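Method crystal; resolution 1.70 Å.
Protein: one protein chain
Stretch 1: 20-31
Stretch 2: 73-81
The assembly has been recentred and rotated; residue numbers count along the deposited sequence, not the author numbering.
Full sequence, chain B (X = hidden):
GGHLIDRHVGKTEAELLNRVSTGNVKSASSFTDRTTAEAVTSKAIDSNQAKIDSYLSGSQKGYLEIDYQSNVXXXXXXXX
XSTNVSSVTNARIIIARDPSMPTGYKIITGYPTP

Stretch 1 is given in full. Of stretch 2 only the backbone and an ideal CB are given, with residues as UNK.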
ATOM      1  N   VAL B  20      15.063   3.864   0.111  1.00 16.31           N
ATOM      2  CA  VAL B  20      15.019   3.195   1.409  1.00 17.38           C
ATOM      3  C   VAL B  20      16.082   3.672   2.393  1.00 19.52           C
ATOM      4  O   VAL B  20      16.200   3.109   3.477  1.00 21.34           O
ATOM      5  CB  VAL B  20      15.071   1.669   1.315  1.00 16.61           C
ATOM      6  CG1 VAL B  20      13.858   1.162   0.580  1.00 16.64           C
ATOM      7  CG2 VAL B  20      16.364   1.171   0.687  1.00 16.58           C
ATOM      8  N   SER B  21      16.894   4.657   2.036  1.00 21.37           N
ATOM      9  CA  SER B  21      17.863   5.184   3.011  1.00 23.02           C
ATOM     10  C   SER B  21      17.496   6.614   3.323  1.00 23.97           C
ATOM     11  O   SER B  21      16.984   6.914   4.405  1.00 26.34           O
ATOM     12  CB  SER B  21      19.291   5.023   2.490  1.00 23.52           C
ATOM     13  OG  SER B  21      19.405   5.538   1.190  1.00 24.11           O
ATOM     14  N   THR B  22      17.696   7.481   2.354  1.00 25.77           N
ATOM     15  CA  THR B  22      17.291   8.896   2.457  1.00 27.09           C
ATOM     16  C   THR B  22      15.763   9.089   2.527  1.00 27.53           C
ATOM     17  O   THR B  22      15.251   9.948   3.262  1.00 27.31           O
ATOM     18  CB  THR B  22      17.844   9.654   1.242  1.00 28.47           C
ATOM     19  OG1 THR B  22      19.283   9.447   1.168  1.00 30.55           O
ATOM     20  CG2 THR B  22      17.502  11.162   1.318  1.00 30.51           C
ATOM     21  N   GLY B  23      15.038   8.313   1.734  1.00 26.82           N
ATOM     22  CA  GLY B  23      13.569   8.348   1.768  1.00 26.49           C
ATOM     23  C   GLY B  23      13.014   7.684   3.004  1.00 25.83           C
ATOM     24  O   GLY B  23      13.782   7.332   3.928  1.00 26.95           O
ATOM     25  N   ASN B  24      11.686   7.562   3.050  1.00 24.08           N
ATOM     26  CA  ASN B  24      10.988   7.159   4.279  1.00 23.51           C
ATOM     27  C   ASN B  24      10.040   5.946   4.093  1.00 20.29           C
ATOM     28  O   ASN B  24       9.000   5.791   4.808  1.00 20.09           O
ATOM     29  CB  ASN B  24      10.219   8.325   4.840  1.00 25.01           C
ATOM     30  CG  ASN B  24       9.172   8.829   3.878  1.00 26.41           C
ATOM     31  OD1 ASN B  24       9.071   8.323   2.764  1.00 26.72           O
ATOM     32  ND2 ASN B  24       8.371   9.822   4.300  1.00 27.91           N
ATOM     33  N   VAL B  25      10.375   5.124   3.108  1.00 18.44           N
ATOM     34  CA  VAL B  25       9.671   3.890   2.870  1.00 17.74           C
ATOM     35  C   VAL B  25      10.464   2.741   3.425  1.00 16.88           C
ATOM     36  O   VAL B  25      11.722   2.803   3.518  1.00 16.58           O
ATOM     37  CB  VAL B  25       9.373   3.621   1.361  1.00 17.72           C
ATOM     38  CG1 VAL B  25       8.301   4.568   0.861  1.00 18.54           C
ATOM     39  CG2 VAL B  25      10.648   3.677   0.523  1.00 17.57           C
ATOM     40  N   LYS B  26       9.763   1.677   3.783  1.00 16.45           N
ATOM     41  CA  LYS B  26      10.428   0.509   4.370  1.00 16.99           C
ATOM     42  C   LYS B  26      11.110  -0.307   3.278  1.00 16.83           C
ATOM     43  O   LYS B  26      12.028  -1.103   3.578  1.00 17.58           O
ATOM     44  CB  LYS B  26       9.464  -0.404   5.144  1.00 17.90           C
ATOM     45  CG  LYS B  26       8.575  -1.277   4.300  1.00 18.75           C
ATOM     46  CD  LYS B  26       8.072  -2.467   5.050  1.00 19.85           C
ATOM     47  CE  LYS B  26       7.462  -3.443   4.074  1.00 20.24           C
ATOM     48  NZ  LYS B  26       6.196  -2.915   3.538  1.00 20.09           N
ATOM     49  N   SER B  27      10.579  -0.185   2.066  1.00 16.09           N
ATOM     50  CA  SER B  27      11.048  -0.955   0.901  1.00 15.90           C
ATOM     51  C   SER B  27      10.603  -0.272  -0.369  1.00 14.80           C
ATOM     52  O   SER B  27       9.695   0.566  -0.364  1.00 14.65           O
ATOM     53  CB  SER B  27      10.561  -2.399   0.916  1.00 16.64           C
ATOM     54  OG  SER B  27       9.199  -2.526   0.609  1.00 18.78           O
ATOM     55  N   ALA B  28      11.281  -0.610  -1.455  1.00 13.62           N
ATOM     56  CA  ALA B  28      10.995   0.007  -2.731  1.00 13.19           C
ATOM     57  C   ALA B  28      11.186  -1.031  -3.806  1.00 12.59           C
ATOM     58  O   ALA B  28      12.155  -1.786  -3.799  1.00 12.85           O
ATOM     59  CB  ALA B  28      11.924   1.176  -2.942  1.00 13.21           C
ATOM     60  N   SER B  29      10.317  -1.027  -4.787  1.00 12.26           N
ATOM     61  CA  SER B  29      10.381  -2.035  -5.827  1.00 11.98           C
ATOM     62  C   SER B  29      10.075  -1.463  -7.215  1.00 12.15           C
ATOM     63  O   SER B  29       9.518  -0.359  -7.355  1.00 11.96           O
ATOM     64  CB  SER B  29       9.406  -3.147  -5.477  1.00 12.05           C
ATOM     65  OG  SER B  29       8.056  -2.658  -5.496  1.00 11.75           O
ATOM     66  N   SER B  30      10.398  -2.261  -8.230  1.00 12.04           N
ATOM     67  CA  SER B  30      10.283  -1.850  -9.624  1.00 12.54           C
ATOM     68  C   SER B  30      10.107  -3.083 -10.510  1.00 12.47           C
ATOM     69  O   SER B  30      10.823  -4.079 -10.331  1.00 12.60           O
ATOM     70  CB  SER B  30      11.533  -1.098 -10.065  1.00 12.73           C
ATOM     71  OG  SER B  30      11.468  -0.765 -11.432  1.00 13.27           O
ATOM     72  N   PHE B  31       9.183  -2.992 -11.471  1.00 12.64           N
ATOM     73  CA  PHE B  31       9.055  -3.986 -12.536  1.00 13.19           C
ATOM     74  C   PHE B  31      10.306  -3.934 -13.409  1.00 13.84           C
ATOM     75  O   PHE B  31      10.940  -2.891 -13.560  1.00 13.55           O
ATOM     76  CB  PHE B  31       7.845  -3.718 -13.421  1.00 13.12           C
ATOM     77  CG  PHE B  31       6.537  -3.866 -12.713  1.00 12.80           C
ATOM     78  CD1 PHE B  31       6.061  -5.134 -12.363  1.00 12.66           C
ATOM     79  CD2 PHE B  31       5.798  -2.749 -12.363  1.00 12.59           C
ATOM     80  CE1 PHE B  31       4.857  -5.269 -11.726  1.00 12.75           C
ATOM     81  CE2 PHE B  31       4.600  -2.885 -11.740  1.00 12.64           C
ATOM     82  CZ  PHE B  31       4.132  -4.154 -11.396  1.00 12.71           C
ATOM     83  N   UNK B  73       9.824 -14.214 -11.779  1.00 20.01           N
ATOM     84  CA  UNK B  73      10.206 -12.845 -11.402  1.00 19.11           C
ATOM     85  C   UNK B  73       9.734 -11.811 -12.383  1.00 18.02           C
ATOM     86  O   UNK B  73       9.911 -11.958 -13.600  1.00 17.68           O
ATOM     87  CB  UNK B  73      11.726 -12.738 -11.261  1.00 19.11           C
ATOM     88  N   UNK B  74       9.145 -10.747 -11.835  1.00 16.85           N
ATOM     89  CA  UNK B  74       8.673  -9.623 -12.617  1.00 16.14           C
ATOM     90  C   UNK B  74       9.341  -8.311 -12.238  1.00 15.14           C
ATOM     91  O   UNK B  74       9.012  -7.258 -12.783  1.00 15.23           O
ATOM     92  CB  UNK B  74       7.157  -9.490 -12.464  1.00 16.14           C
ATOM     93  N   UNK B  75      10.318  -8.355 -11.338  1.00 14.67           N
ATOM     94  CA  UNK B  75      10.990  -7.174 -10.879  1.00 14.29           C
ATOM     95  C   UNK B  75      11.835  -7.434  -9.649  1.00 14.25           C
ATOM     96  O   UNK B  75      12.152  -8.616  -9.327  1.00 14.43           O
ATOM     97  CB  UNK B  75       9.967  -6.073 -10.591  1.00 14.29           C
ATOM     98  N   UNK B  76      12.203  -6.319  -9.013  1.00 13.93           N
ATOM     99  CA  UNK B  76      13.160  -6.298  -7.925  1.00 14.05           C
ATOM    100  C   UNK B  76      12.630  -5.449  -6.775  1.00 13.96           C
ATOM    101  O   UNK B  76      11.798  -4.557  -6.967  1.00 13.27           O
ATOM    102  CB  UNK B  76      14.512  -5.769  -8.408  1.00 14.05           C
ATOM    103  N   UNK B  77      13.175  -5.745  -5.604  1.00 14.10           N
ATOM    104  CA  UNK B  77      12.841  -5.042  -4.379  1.00 14.48           C
ATOM    105  C   UNK B  77      14.058  -4.901  -3.499  1.00 14.40           C
ATOM    106  O   UNK B  77      14.890  -5.787  -3.439  1.00 14.44           O
ATOM    107  CB  UNK B  77      11.723  -5.766  -3.626  1.00 14.48           C
ATOM    108  N   UNK B  78      14.131  -3.772  -2.808  1.00 14.17           N
ATOM    109  CA  UNK B  78      15.095  -3.551  -1.767  1.00 14.83           C
ATOM    110  C   UNK B  78      14.363  -3.100  -0.497  1.00 15.24           C
ATOM    111  O   UNK B  78      13.282  -2.511  -0.551  1.00 14.89           O
ATOM    112  CB  UNK B  78      16.138  -2.522  -2.206  1.00 14.83           C
ATOM    113  N   UNK B  79      15.011  -3.374   0.626  1.00 16.53           N
ATOM    114  CA  UNK B  79      14.473  -3.060   1.960  1.00 17.93           C
ATOM    115  C   UNK B  79      15.458  -2.262   2.819  1.00 18.61           C
ATOM    116  O   UNK B  79      16.663  -2.438   2.720  1.00 17.63           O
ATOM    117  CB  UNK B  79      14.097  -4.353   2.686  1.00 17.93           C
ATOM    118  N   UNK B  80      14.923  -1.399   3.673  1.00 19.40           N
ATOM    119  CA  UNK B  80      15.733  -0.611   4.592  1.00 21.39           C
ATOM    120  C   UNK B  80      16.663  -1.483   5.416  1.00 22.66           C
ATOM    121  O   UNK B  80      16.300  -2.575   5.835  1.00 23.29           O
ATOM    122  CB  UNK B  80      14.834   0.209   5.519  1.00 21.39           C
ATOM    123  N   UNK B  81      17.885  -1.021   5.609  1.00 23.18           N
ATOM    124  CA  UNK B  81      18.832  -1.738   6.452  1.00 24.10           C
ATOM    125  C   UNK B  81      19.758  -2.686   5.724  1.00 23.89           C
ATOM    126  O   UNK B  81      20.697  -3.207   6.326  1.00 25.70           O
ATOM    127  CB  UNK B  81      18.062  -2.528   7.512  1.00 24.10           C
TER

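Position 73 lies beyond the paired strands; no atom of stretch 1 comes within 5.5 Å of its ideal CB. With phi/psi of -61/133, many residues would fit, proline among them. The deposited residue is Pro73, which makes no contact with stretch 1.

At position 74 the CA-to-CB bond points sideways, and the ideal CB is 4.5 Å from Phe31 CD1, so an apolar chain of moderate size suits it. Ile74 is deposited; its CD1 lies 4.1 Å from Phe31 CD1.

Position 75 is sterically decisive. Its ideal CB points toward stretch 1, 2.2 Å from Ser30 O and 3.0 Å from Phe31 CA, both clashes. Only glycine fits, and Gly75 is found, its CA 3.1 Å from Ser30 O in a CA-H...O contact.

Position 76 opens the hydrogen-bonded pairing with Ser30: its N donates to Ser30 O (2.9 Å) and its O accepts from Ser30 N (3.0 Å). The CB shares a face with Ser30, and beta-branched, apolar or small polar residues would all serve. Ile76 (chi1 p, chi2 t) packs there, its CG1 3.9 Å from Ser30 O and 4.5 Å from Ser30 CB.

Position 77 faces the side bearing Ser27 and Ser29, its ideal CB 4.0 Å from Ser29 CB. Hydroxyls nearby favour a small, possibly polar residue. Ser77 (chi1 t) is linked to Ser27 through one water, which lies 2.8 Å from Ser77 OG and 2.7 Å from Ser27 OG.

Position 78 pairs with Ala28: N to Ala28 O is 3.0 Å, and O to Ala28 N is 2.9 Å. Its ideal CB lies 4.7 Å from Val20 CG2, on the face of Ala28, inviting valine, isoleucine or another apolar residue. Val78 answers, its CG2 4.0 Å from Val20 CG2 and 4.4 Å from Ala28 CB.

Position 79 returns to the Ser27 face, its ideal CB 4.4 Å from Ser27 CB; small or polar residues suit. Ser79 OG approaches Ser27 CB at 3.7 Å.

Position 80 donates its N to Lys26 O (2.9 Å, 176°). Its CB points sideways, but the carbonyls of Val20, Ser21, Gly23 and Val25 make a cluster of acceptors, so a long donor, lysine or arginine, is favoured. Arg80 has the most surface covered by stretch 1, 130 Å²: NH1 bonds Gly23 O (2.6 Å) and Val25 O (2.9 Å), NE also reaches Val25 O (3.2 Å), and NH2 reaches Ser21 O (3.2 Å). Val20 O lies over one guanidinium face, 3.0 Å from Arg80 CZ.

Position 81, at phi/psi 94/-8, would jam a CB against the preceding carbonyl. Gly81 follows, its N 2.9 Å from a water that donates to Val20 O.

Stretch 2 73-81: PIGISVSRG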
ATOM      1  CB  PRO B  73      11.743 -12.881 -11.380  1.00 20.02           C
ATOM      2  CG  PRO B  73      12.133 -14.296 -11.476  1.00 20.88           C
ATOM      3  CD  PRO B  73      10.996 -15.046 -12.074  1.00 21.02           C
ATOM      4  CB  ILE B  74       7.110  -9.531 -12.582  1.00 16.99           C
ATOM      5  CG1 ILE B  74       6.514  -9.516 -11.152  1.00 17.72           C
ATOM      6  CG2 ILE B  74       6.508 -10.712 -13.302  1.00 17.52           C
ATOM      7  CD1 ILE B  74       7.068  -8.507 -10.226  1.00 18.28           C
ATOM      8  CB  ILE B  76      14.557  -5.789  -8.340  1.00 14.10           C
ATOM      9  CG1 ILE B  76      14.482  -4.371  -8.929  1.00 13.91           C
ATOM     10  CG2 ILE B  76      15.197  -6.793  -9.310  1.00 14.34           C
ATOM     11  CD1 ILE B  76      15.813  -3.700  -9.180  1.00 14.19           C
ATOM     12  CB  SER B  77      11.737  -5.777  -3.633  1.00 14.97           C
ATOM     13  OG  SER B  77      11.356  -5.085  -2.438  1.00 16.11           O
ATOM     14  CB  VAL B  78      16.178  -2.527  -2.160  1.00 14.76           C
ATOM     15  CG1 VAL B  78      16.960  -3.037  -3.375  1.00 14.99           C
ATOM     16  CG2 VAL B  78      15.587  -1.151  -2.414  1.00 14.37           C
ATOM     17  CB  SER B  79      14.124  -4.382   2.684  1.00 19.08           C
ATOM     18  OG  SER B  79      12.943  -4.923   2.104  1.00 20.90           O
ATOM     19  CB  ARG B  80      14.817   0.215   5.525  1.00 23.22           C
ATOM     20  CG  ARG B  80      15.542   1.289   6.298  1.00 25.50           C
ATOM     21  CD  ARG B  80      14.552   2.234   6.977  1.00 27.10           C
ATOM     22  NE  ARG B  80      13.857   2.994   5.952  1.00 28.46           N
ATOM     23  CZ  ARG B  80      14.228   4.202   5.528  1.00 28.80           C
ATOM     24  NH1 ARG B  80      13.539   4.792   4.563  1.00 28.48           N
ATOM     25  NH2 ARG B  80      15.278   4.823   6.069  1.00 29.78           N
TER
HETATM   26  O   HOH W   1      18.644   1.498   4.276  1.00 25.80           O
HETATM   27  O   HOH W   2       9.271  -3.290  -2.006  1.00 22.81           O
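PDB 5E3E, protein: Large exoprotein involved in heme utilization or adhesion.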